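PDB 3HPD: hydroxyethylthiazole kinase, which probably catalyses the ATP- and magnesium-dependent phosphorylation of the hydroxyl group of 4-methyl-5-beta-hydroxyethylthiazole, a step in thiamine diphosphate biosynthesis. Local coordinates for residues F3-E6 / A7-V11; A44-E47 / E48-E51; T99-R102 / T103-S106. All coordinates share one frame; numbering follows the deposited sequence.

Overall arrangement
All three contacts are local, each formed within one turn or helix, and no two of them touch within one chain. Interaction 1 is partly buried on helix 2-14, lies on the opposite side of the chain's centre from interaction 3 and meets no other subunit; its helical backbone bonds are supplemented by a long salt bridge and a water bridge. Interactions 2 and 3 are buried, with centres about 22 Å apart in one chain, but across the trimer interface they pair: Glu49 from residues 44-51 of one subunit meets Thr99 and Arg102 from residues 99-106 of another. Interaction 2 is a turn leading into helix 50-56, held partly by water, whereas interaction 3 is a capped helix start dominated by direct hydrogen bonds.

Interaction 1 of 3, residues F3-E6 / A7-V11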
ATOM      1  N   PHE A   3      22.311  21.938 -13.771  1.00 26.08           N
ATOM      2  CA  PHE A   3      22.648  20.919 -12.780  1.00 22.37           C
ATOM      3  C   PHE A   3      21.514  19.930 -12.537  1.00 20.28           C
ATOM      4  O   PHE A   3      21.738  18.840 -12.007  1.00 17.31           O
ATOM      5  CB  PHE A   3      23.092  21.561 -11.454  1.00 23.63           C
ATOM      6  CG  PHE A   3      21.992  22.263 -10.697  1.00 23.53           C
ATOM      7  CD1 PHE A   3      20.992  21.540 -10.051  1.00 23.76           C
ATOM      8  CD2 PHE A   3      21.984  23.650 -10.593  1.00 24.66           C
ATOM      9  CE1 PHE A   3      19.997  22.188  -9.320  1.00 22.16           C
ATOM     10  CE2 PHE A   3      20.994  24.310  -9.864  1.00 24.26           C
ATOM     11  CZ  PHE A   3      20.000  23.573  -9.223  1.00 25.58           C
ATOM     12  N   ILE A   4      20.301  20.310 -12.931  1.00 18.38           N
ATOM     13  CA  ILE A   4      19.135  19.443 -12.758  1.00 18.35           C
ATOM     14  C   ILE A   4      19.164  18.338 -13.807  1.00 18.06           C
ATOM     15  O   ILE A   4      18.944  17.166 -13.498  1.00 17.01           O
ATOM     16  CB  ILE A   4      17.815  20.232 -12.909  1.00 18.19           C
ATOM     17  CG1 ILE A   4      17.745  21.334 -11.850  1.00 18.93           C
ATOM     18  CG2 ILE A   4      16.625  19.288 -12.771  1.00 16.94           C
ATOM     19  CD1 ILE A   4      16.518  22.216 -11.958  1.00 20.36           C
ATOM     20  N   ILE A   5      19.430  18.723 -15.050  1.00 18.16           N
ATOM     21  CA  ILE A   5      19.506  17.768 -16.150  1.00 19.13           C
ATOM     22  C   ILE A   5      20.640  16.786 -15.878  1.00 18.49           C
ATOM     23  O   ILE A   5      20.498  15.580 -16.077  1.00 18.01           O
ATOM     24  CB  ILE A   5      19.760  18.492 -17.496  1.00 20.54           C
ATOM     25  CG1 ILE A   5      18.495  19.247 -17.919  1.00 21.23           C
ATOM     26  CG2 ILE A   5      20.186  17.492 -18.564  1.00 21.62           C
ATOM     27  CD1 ILE A   5      18.669  20.116 -19.155  1.00 22.94           C
ATOM     28  N   GLU A   6      21.764  17.306 -15.404  1.00 19.10           N
ATOM     29  CA  GLU A   6      22.909  16.460 -15.110  1.00 19.87           C
ATOM     30  C   GLU A   6      22.666  15.538 -13.918  1.00 18.65           C
ATOM     31  O   GLU A   6      23.123  14.396 -13.911  1.00 17.33           O
ATOM     32  CB  GLU A   6      24.151  17.321 -14.879  1.00 23.51           C
ATOM     33  CG  GLU A   6      24.643  18.009 -16.150  1.00 28.40           C
ATOM     34  CD  GLU A   6      24.839  17.029 -17.299  1.00 32.32           C
ATOM     35  OE1 GLU A   6      25.592  16.047 -17.123  1.00 34.95           O
ATOM     36  OE2 GLU A   6      24.242  17.238 -18.377  1.00 34.31           O
ATOM     37  N   ALA A   7      21.946  16.027 -12.913  1.00 18.01           N
ATOM     38  CA  ALA A   7      21.651  15.209 -11.738  1.00 17.64           C
ATOM     39  C   ALA A   7      20.760  14.027 -12.131  1.00 18.16           C
ATOM     40  O   ALA A   7      20.985  12.890 -11.698  1.00 16.27           O
ATOM     41  CB  ALA A   7      20.963  16.051 -10.665  1.00 18.23           C
ATOM     42  N   LEU A   8      19.748  14.301 -12.949  1.00 16.14           N
ATOM     43  CA  LEU A   8      18.830  13.261 -13.398  1.00 16.03           C
ATOM     44  C   LEU A   8      19.603  12.192 -14.153  1.00 17.75           C
ATOM     45  O   LEU A   8      19.393  10.998 -13.946  1.00 16.17           O
ATOM     46  CB  LEU A   8      17.752  13.850 -14.311  1.00 16.78           C
ATOM     47  CG  LEU A   8      16.712  12.856 -14.842  1.00 17.40           C
ATOM     48  CD1 LEU A   8      15.964  12.228 -13.676  1.00 15.20           C
ATOM     49  CD2 LEU A   8      15.744  13.568 -15.771  1.00 17.08           C
ATOM     50  N   LYS A   9      20.498  12.631 -15.031  1.00 17.16           N
ATOM     51  CA  LYS A   9      21.306  11.705 -15.806  1.00 18.46           C
ATOM     52  C   LYS A   9      22.150  10.840 -14.876  1.00 17.16           C
ATOM     53  O   LYS A   9      22.273   9.632 -15.090  1.00 16.53           O
ATOM     54  CB  LYS A   9      22.200  12.472 -16.784  1.00 21.65           C
ATOM     55  CG  LYS A   9      21.430  13.131 -17.920  1.00 26.93           C
ATOM     56  CD  LYS A   9      22.351  13.905 -18.853  1.00 31.79           C
ATOM     57  CE  LYS A   9      21.570  14.532 -20.001  1.00 32.50           C
ATOM     58  NZ  LYS A   9      22.455  15.336 -20.893  1.00 36.60           N
ATOM     59  N   ARG A  10      22.721  11.455 -13.841  1.00 17.01           N
ATOM     60  CA  ARG A  10      23.544  10.720 -12.882  1.00 18.90           C
ATOM     61  C   ARG A  10      22.735   9.676 -12.117  1.00 18.31           C
ATOM     62  O   ARG A  10      23.217   8.569 -11.864  1.00 16.87           O
ATOM     63  CB  ARG A  10      24.210  11.676 -11.888  1.00 21.63           C
ATOM     64  CG  ARG A  10      25.351  12.483 -12.479  1.00 26.98           C
ATOM     65  CD  ARG A  10      26.295  12.994 -11.394  1.00 31.18           C
ATOM     66  NE  ARG A  10      25.636  13.916 -10.476  1.00 36.95           N
ATOM     67  CZ  ARG A  10      25.140  15.096 -10.835  1.00 39.41           C
ATOM     68  NH1 ARG A  10      25.226  15.499 -12.096  1.00 41.23           N
ATOM     69  NH2 ARG A  10      24.555  15.874  -9.934  1.00 40.04           N
ATOM     70  N   VAL A  11      21.512  10.030 -11.740  1.00 16.18           N
ATOM     71  CA  VAL A  11      20.657   9.093 -11.018  1.00 15.34           C
ATOM     72  C   VAL A  11      20.398   7.868 -11.885  1.00 15.71           C
ATOM     73  O   VAL A  11      20.507   6.733 -11.427  1.00 16.51           O
ATOM     74  CB  VAL A  11      19.295   9.732 -10.650  1.00 14.87           C
ATOM     75  CG1 VAL A  11      18.317   8.652 -10.186  1.00 15.65           C
ATOM     76  CG2 VAL A  11      19.486  10.762  -9.557  1.00 13.05           C
TER
HETATM   77  O   HOH W   1      23.989  18.291 -10.672  1.00 28.03           O
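Ile5 and Glu6 meet Lys9 and Arg10 along helix 2-14, the N-terminal helix of this ribokinase-clan protein, in the i to i+3 and i to i+4 spacing of an alpha-helix. The backbone bonds from Lys9 N to Ile5 O and from Arg10 N to Glu6 O set that spacing. Ile5 and Lys9 run side by side in the same direction, and CG2 of Ile5 rests 3.6 Å from CE of Lys9. That branch is the one anti to the backbone N of Ile5, which directs it along the helix toward the lysine chain. Glu6 slants across the same lysine, and its OE2 arrives 3.6 Å from Lys9 NZ, a long salt bridge. The ammonium has a stronger mate in Glu251, at the start of helix 251-257, so Lys9 ties the two helices together. With an alanine in place of Lys9, Glu6 and Glu251 would probably lose their shared counter-charge, and CG2 of Ile5 its cover. Arg10 turns back toward the helix start, its chain folded at chi3 (-63°), and NE bonds Val207 O in a neighbouring loop. One face of its guanidinium has CA of Ala7 3.2 Å above it, near the rim. NH1 comes 3.0 Å from Glu6 O, but the angle is too poor for a hydrogen bond, and NH1 also lies 3.5 Å from Glu6 CB. NH2 works through water instead: a molecule in the guanidinium plane, at its edge, accepts from Arg10 NH2 at 2.6 Å. The same water donates to Phe3 O at 2.7 Å, an oxygen that also accepts from Ala7 N.

Interaction 2 of 3, residues A44-E47 / E48-E51; sequences AHAE and EELE
Ala46 and Glu49 close a type I turn: Glu49 N donates to Ala46 O at 3.0 Å, nearly straight at the hydrogen (165°). The torsions of Glu47 and Glu48 fit that turn, and Glu49 occupies the N-cap position of helix 50-56. Water adds two further links. One molecule accepts from His45 N at 2.8 Å and donates to Glu49 OE2 at 2.7 Å; another donates to Glu47 O and accepts from Glu51 N. The carboxylate of Glu49 finds its salt bridge in another subunit, where OE1 meets Arg102 of the second subunit. His45 NE2 likewise bonds Asp68 of that subunit. Packing falls partly to Glu49: its CG sits between its backbone N and carbonyl carbon (chi1 71°), and from there the extended chain carries OE2 to 3.4 Å from the methyl CB of Ala44. Leu50 supplies the rest: its CD2 rests against the backbone at His45 O (3.8 Å), and its CD1 meets Glu47 CG at 4.1 Å, the two side chains crossing at a slant. Following strand 40-43, the turn thus delivers Leu50 onto Lys77 and Ile81 of helix 69-85 and onto His19 and Ile21 of strand 17-21.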
ATOM      1  N   ALA A  44      13.221  -1.255   4.767  1.00 14.44           N
ATOM      2  CA  ALA A  44      13.633  -2.121   5.866  1.00 12.83           C
ATOM      3  C   ALA A  44      13.698  -1.306   7.150  1.00 14.44           C
ATOM      4  O   ALA A  44      14.087  -0.136   7.135  1.00 15.17           O
ATOM      5  CB  ALA A  44      14.989  -2.739   5.566  1.00 11.87           C
ATOM      6  N   HIS A  45      13.332  -1.929   8.263  1.00 14.52           N
ATOM      7  CA  HIS A  45      13.327  -1.233   9.544  1.00 13.89           C
ATOM      8  C   HIS A  45      13.839  -2.070  10.718  1.00 13.49           C
ATOM      9  O   HIS A  45      14.163  -1.524  11.768  1.00 13.82           O
ATOM     10  CB  HIS A  45      11.905  -0.769   9.865  1.00 13.20           C
ATOM     11  CG  HIS A  45      10.943  -1.898  10.074  1.00 12.55           C
ATOM     12  ND1 HIS A  45      10.466  -2.669   9.038  1.00 12.46           N
ATOM     13  CD2 HIS A  45      10.422  -2.424  11.209  1.00 14.37           C
ATOM     14  CE1 HIS A  45       9.694  -3.627   9.525  1.00 11.00           C
ATOM     15  NE2 HIS A  45       9.652  -3.502  10.837  1.00 11.19           N
ATOM     16  N   ALA A  46      13.899  -3.388  10.550  1.00 12.60           N
ATOM     17  CA  ALA A  46      14.339  -4.257  11.640  1.00 12.22           C
ATOM     18  C   ALA A  46      15.720  -3.882  12.163  1.00 14.55           C
ATOM     19  O   ALA A  46      16.679  -3.773  11.398  1.00 13.23           O
ATOM     20  CB  ALA A  46      14.324  -5.720  11.191  1.00 11.52           C
ATOM     21  N   GLU A  47      15.818  -3.685  13.474  1.00 15.76           N
ATOM     22  CA  GLU A  47      17.095  -3.324  14.071  1.00 17.84           C
ATOM     23  C   GLU A  47      18.138  -4.407  13.816  1.00 17.43           C
ATOM     24  O   GLU A  47      19.341  -4.133  13.820  1.00 17.43           O
ATOM     25  CB  GLU A  47      16.919  -3.071  15.571  1.00 22.98           C
ATOM     26  CG  GLU A  47      16.296  -1.710  15.866  1.00 28.79           C
ATOM     27  CD  GLU A  47      15.896  -1.540  17.317  1.00 34.17           C
ATOM     28  OE1 GLU A  47      16.731  -1.817  18.206  1.00 36.30           O
ATOM     29  OE2 GLU A  47      14.746  -1.121  17.567  1.00 36.50           O
ATOM     30  N   GLU A  48      17.675  -5.631  13.567  1.00 15.82           N
ATOM     31  CA  GLU A  48      18.575  -6.744  13.300  1.00 14.59           C
ATOM     32  C   GLU A  48      19.290  -6.654  11.950  1.00 15.18           C
ATOM     33  O   GLU A  48      20.247  -7.387  11.712  1.00 14.12           O
ATOM     34  CB  GLU A  48      17.831  -8.082  13.374  1.00 15.73           C
ATOM     35  CG  GLU A  48      17.407  -8.484  14.773  1.00 17.22           C
ATOM     36  CD  GLU A  48      16.018  -7.996  15.134  1.00 19.81           C
ATOM     37  OE1 GLU A  48      15.559  -6.993  14.547  1.00 17.83           O
ATOM     38  OE2 GLU A  48      15.388  -8.613  16.019  1.00 22.54           O
ATOM     39  N   GLU A  49      18.830  -5.770  11.066  1.00 13.28           N
ATOM     40  CA  GLU A  49      19.465  -5.632   9.758  1.00 13.55           C
ATOM     41  C   GLU A  49      19.737  -4.189   9.337  1.00 13.30           C
ATOM     42  O   GLU A  49      20.201  -3.953   8.225  1.00 13.54           O
ATOM     43  CB  GLU A  49      18.614  -6.309   8.675  1.00 13.07           C
ATOM     44  CG  GLU A  49      17.314  -5.580   8.346  1.00 13.26           C
ATOM     45  CD  GLU A  49      16.522  -6.259   7.240  1.00 16.45           C
ATOM     46  OE1 GLU A  49      17.048  -7.206   6.616  1.00 16.72           O
ATOM     47  OE2 GLU A  49      15.371  -5.840   6.990  1.00 15.73           O
ATOM     48  N   LEU A  50      19.460  -3.225  10.213  1.00 13.59           N
ATOM     49  CA  LEU A  50      19.692  -1.823   9.865  1.00 14.09           C
ATOM     50  C   LEU A  50      21.124  -1.534   9.431  1.00 14.28           C
ATOM     51  O   LEU A  50      21.344  -0.873   8.421  1.00 13.68           O
ATOM     52  CB  LEU A  50      19.343  -0.898  11.034  1.00 14.07           C
ATOM     53  CG  LEU A  50      17.865  -0.657  11.336  1.00 15.96           C
ATOM     54  CD1 LEU A  50      17.739   0.259  12.552  1.00 16.25           C
ATOM     55  CD2 LEU A  50      17.191  -0.028  10.122  1.00 16.76           C
ATOM     56  N   GLU A  51      22.102  -2.019  10.188  1.00 15.69           N
ATOM     57  CA  GLU A  51      23.489  -1.750   9.827  1.00 17.17           C
ATOM     58  C   GLU A  51      23.846  -2.293   8.447  1.00 16.64           C
ATOM     59  O   GLU A  51      24.402  -1.572   7.619  1.00 16.30           O
ATOM     60  CB  GLU A  51      24.448  -2.316  10.879  1.00 20.88           C
ATOM     61  CG  GLU A  51      25.919  -2.102  10.527  1.00 26.08           C
ATOM     62  CD  GLU A  51      26.798  -1.891  11.748  1.00 32.00           C
ATOM     63  OE1 GLU A  51      27.280  -0.753  11.944  1.00 35.12           O
ATOM     64  OE2 GLU A  51      27.003  -2.856  12.512  1.00 32.42           O
TER
HETATM   65  O   HOH W   2      13.143  -4.762   8.111  1.00 11.05           O
HETATM   66  O   HOH W   3      21.803  -4.020  12.514  1.00 20.21           O

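Interaction 3 of 3, residues T99-R102 / T103-S106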
ATOM      1  N   THR A  99       1.289  16.705  16.373  1.00 15.10           N
ATOM      2  CA  THR A  99       1.362  16.000  17.649  1.00 14.12           C
ATOM      3  C   THR A  99       2.763  16.219  18.199  1.00 14.80           C
ATOM      4  O   THR A  99       3.719  16.355  17.431  1.00 14.53           O
ATOM      5  CB  THR A  99       1.117  14.475  17.510  1.00 13.31           C
ATOM      6  OG1 THR A  99       2.221  13.864  16.828  1.00 14.47           O
ATOM      7  CG2 THR A  99      -0.178  14.203  16.747  1.00 14.11           C
ATOM      8  N   LYS A 100       2.880  16.272  19.521  1.00 14.30           N
ATOM      9  CA  LYS A 100       4.171  16.480  20.164  1.00 15.88           C
ATOM     10  C   LYS A 100       5.104  15.322  19.836  1.00 15.67           C
ATOM     11  O   LYS A 100       6.309  15.510  19.671  1.00 15.27           O
ATOM     12  CB  LYS A 100       4.003  16.576  21.684  1.00 17.96           C
ATOM     13  CG  LYS A 100       3.132  17.729  22.166  1.00 23.85           C
ATOM     14  CD  LYS A 100       2.938  17.646  23.678  1.00 26.83           C
ATOM     15  CE  LYS A 100       1.989  18.716  24.187  1.00 31.05           C
ATOM     16  NZ  LYS A 100       1.753  18.584  25.652  1.00 33.14           N
ATOM     17  N   PHE A 101       4.536  14.123  19.754  1.00 15.53           N
ATOM     18  CA  PHE A 101       5.298  12.916  19.449  1.00 15.43           C
ATOM     19  C   PHE A 101       6.066  13.066  18.137  1.00 15.01           C
ATOM     20  O   PHE A 101       7.251  12.744  18.063  1.00 16.06           O
ATOM     21  CB  PHE A 101       4.346  11.712  19.380  1.00 16.96           C
ATOM     22  CG  PHE A 101       5.036  10.381  19.213  1.00 18.65           C
ATOM     23  CD1 PHE A 101       6.144  10.049  19.988  1.00 18.40           C
ATOM     24  CD2 PHE A 101       4.549   9.441  18.304  1.00 17.11           C
ATOM     25  CE1 PHE A 101       6.754   8.798  19.866  1.00 19.35           C
ATOM     26  CE2 PHE A 101       5.150   8.189  18.175  1.00 17.13           C
ATOM     27  CZ  PHE A 101       6.256   7.866  18.957  1.00 19.33           C
ATOM     28  N   ARG A 102       5.394  13.568  17.104  1.00 13.25           N
ATOM     29  CA  ARG A 102       6.033  13.748  15.806  1.00 12.50           C
ATOM     30  C   ARG A 102       7.053  14.877  15.818  1.00 12.19           C
ATOM     31  O   ARG A 102       8.106  14.779  15.193  1.00 13.13           O
ATOM     32  CB  ARG A 102       4.970  13.996  14.734  1.00 11.42           C
ATOM     33  CG  ARG A 102       4.053  12.804  14.588  1.00 12.91           C
ATOM     34  CD  ARG A 102       2.974  13.010  13.560  1.00 15.54           C
ATOM     35  NE  ARG A 102       2.143  11.815  13.487  1.00 14.67           N
ATOM     36  CZ  ARG A 102       1.825  11.194  12.360  1.00 16.44           C
ATOM     37  NH1 ARG A 102       2.268  11.658  11.198  1.00 15.87           N
ATOM     38  NH2 ARG A 102       1.076  10.101  12.399  1.00 13.18           N
ATOM     39  N   THR A 103       6.739  15.948  16.539  1.00 13.53           N
ATOM     40  CA  THR A 103       7.651  17.080  16.642  1.00 15.34           C
ATOM     41  C   THR A 103       8.895  16.636  17.407  1.00 15.42           C
ATOM     42  O   THR A 103      10.027  16.924  17.007  1.00 14.74           O
ATOM     43  CB  THR A 103       6.993  18.254  17.398  1.00 16.21           C
ATOM     44  OG1 THR A 103       5.792  18.641  16.720  1.00 17.22           O
ATOM     45  CG2 THR A 103       7.941  19.449  17.461  1.00 15.65           C
ATOM     46  N   ARG A 104       8.672  15.925  18.508  1.00 16.12           N
ATOM     47  CA  ARG A 104       9.762  15.436  19.347  1.00 17.91           C
ATOM     48  C   ARG A 104      10.712  14.509  18.594  1.00 16.48           C
ATOM     49  O   ARG A 104      11.930  14.693  18.633  1.00 14.87           O
ATOM     50  CB  ARG A 104       9.198  14.716  20.580  1.00 22.65           C
ATOM     51  CG  ARG A 104      10.258  14.013  21.417  1.00 30.21           C
ATOM     52  CD  ARG A 104       9.732  13.540  22.775  1.00 35.35           C
ATOM     53  NE  ARG A 104       8.668  12.539  22.682  1.00 40.10           N
ATOM     54  CZ  ARG A 104       7.376  12.798  22.865  1.00 42.23           C
ATOM     55  NH1 ARG A 104       6.979  14.031  23.150  1.00 43.85           N
ATOM     56  NH2 ARG A 104       6.479  11.824  22.780  1.00 42.88           N
ATOM     57  N   VAL A 105      10.157  13.514  17.912  1.00 14.76           N
ATOM     58  CA  VAL A 105      10.979  12.569  17.163  1.00 15.08           C
ATOM     59  C   VAL A 105      11.729  13.262  16.026  1.00 13.84           C
ATOM     60  O   VAL A 105      12.890  12.946  15.756  1.00 14.72           O
ATOM     61  CB  VAL A 105      10.125  11.416  16.592  1.00 15.08           C
ATOM     62  CG1 VAL A 105      10.986  10.498  15.737  1.00 14.51           C
ATOM     63  CG2 VAL A 105       9.488  10.632  17.739  1.00 17.46           C
ATOM     64  N   SER A 106      11.075  14.208  15.361  1.00 13.26           N
ATOM     65  CA  SER A 106      11.721  14.931  14.272  1.00 12.67           C
ATOM     66  C   SER A 106      12.937  15.699  14.792  1.00 14.62           C
ATOM     67  O   SER A 106      14.010  15.659  14.190  1.00 14.98           O
ATOM     68  CB  SER A 106      10.738  15.910  13.620  1.00 12.92           C
ATOM     69  OG  SER A 106       9.668  15.220  13.003  1.00 11.67           O
TER
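Arg102 O is gripped twice by Ser106: OG donates at 2.7 Å and N at 3.0 Å, arriving from opposite faces of the carbonyl plane. The hydroxyl gets there because OG is anti to the carbonyl carbon of Ser106 (chi1 -64°), folded back along the helix. One turn earlier, Thr99 OG1 accepts from Arg102 N at 3.2 Å with a 158° angle, an N-cap bond, and is also bonded to Glu49 of the third subunit. Thr99 O takes Thr103 N, and Gly97 N bonds Thr103 OG1. Lys100 O receives Arg104 N at 2.7 Å, and Phe101 O receives Val105 N. The Arg102 guanidinium is satisfied by Glu49 of that third subunit at NE, by Val94 O at NH1 and weakly by Gly65 O at NH2. Beside these bonds, Arg104 NH2 comes to 3.3 Å from Phe101 CD1 at the ring's edge, the two planes 46° apart, so this is no face-on stack. Phe101 and Val105 lie side by side, with Val105 CG2 3.9 Å from Phe101 CE1. A threonine-capped first turn of this kind starts helix 100-112, the crossover of the beta-alpha-beta unit between parallel strands 89-92 and 116-120 in the ribokinase-like fold.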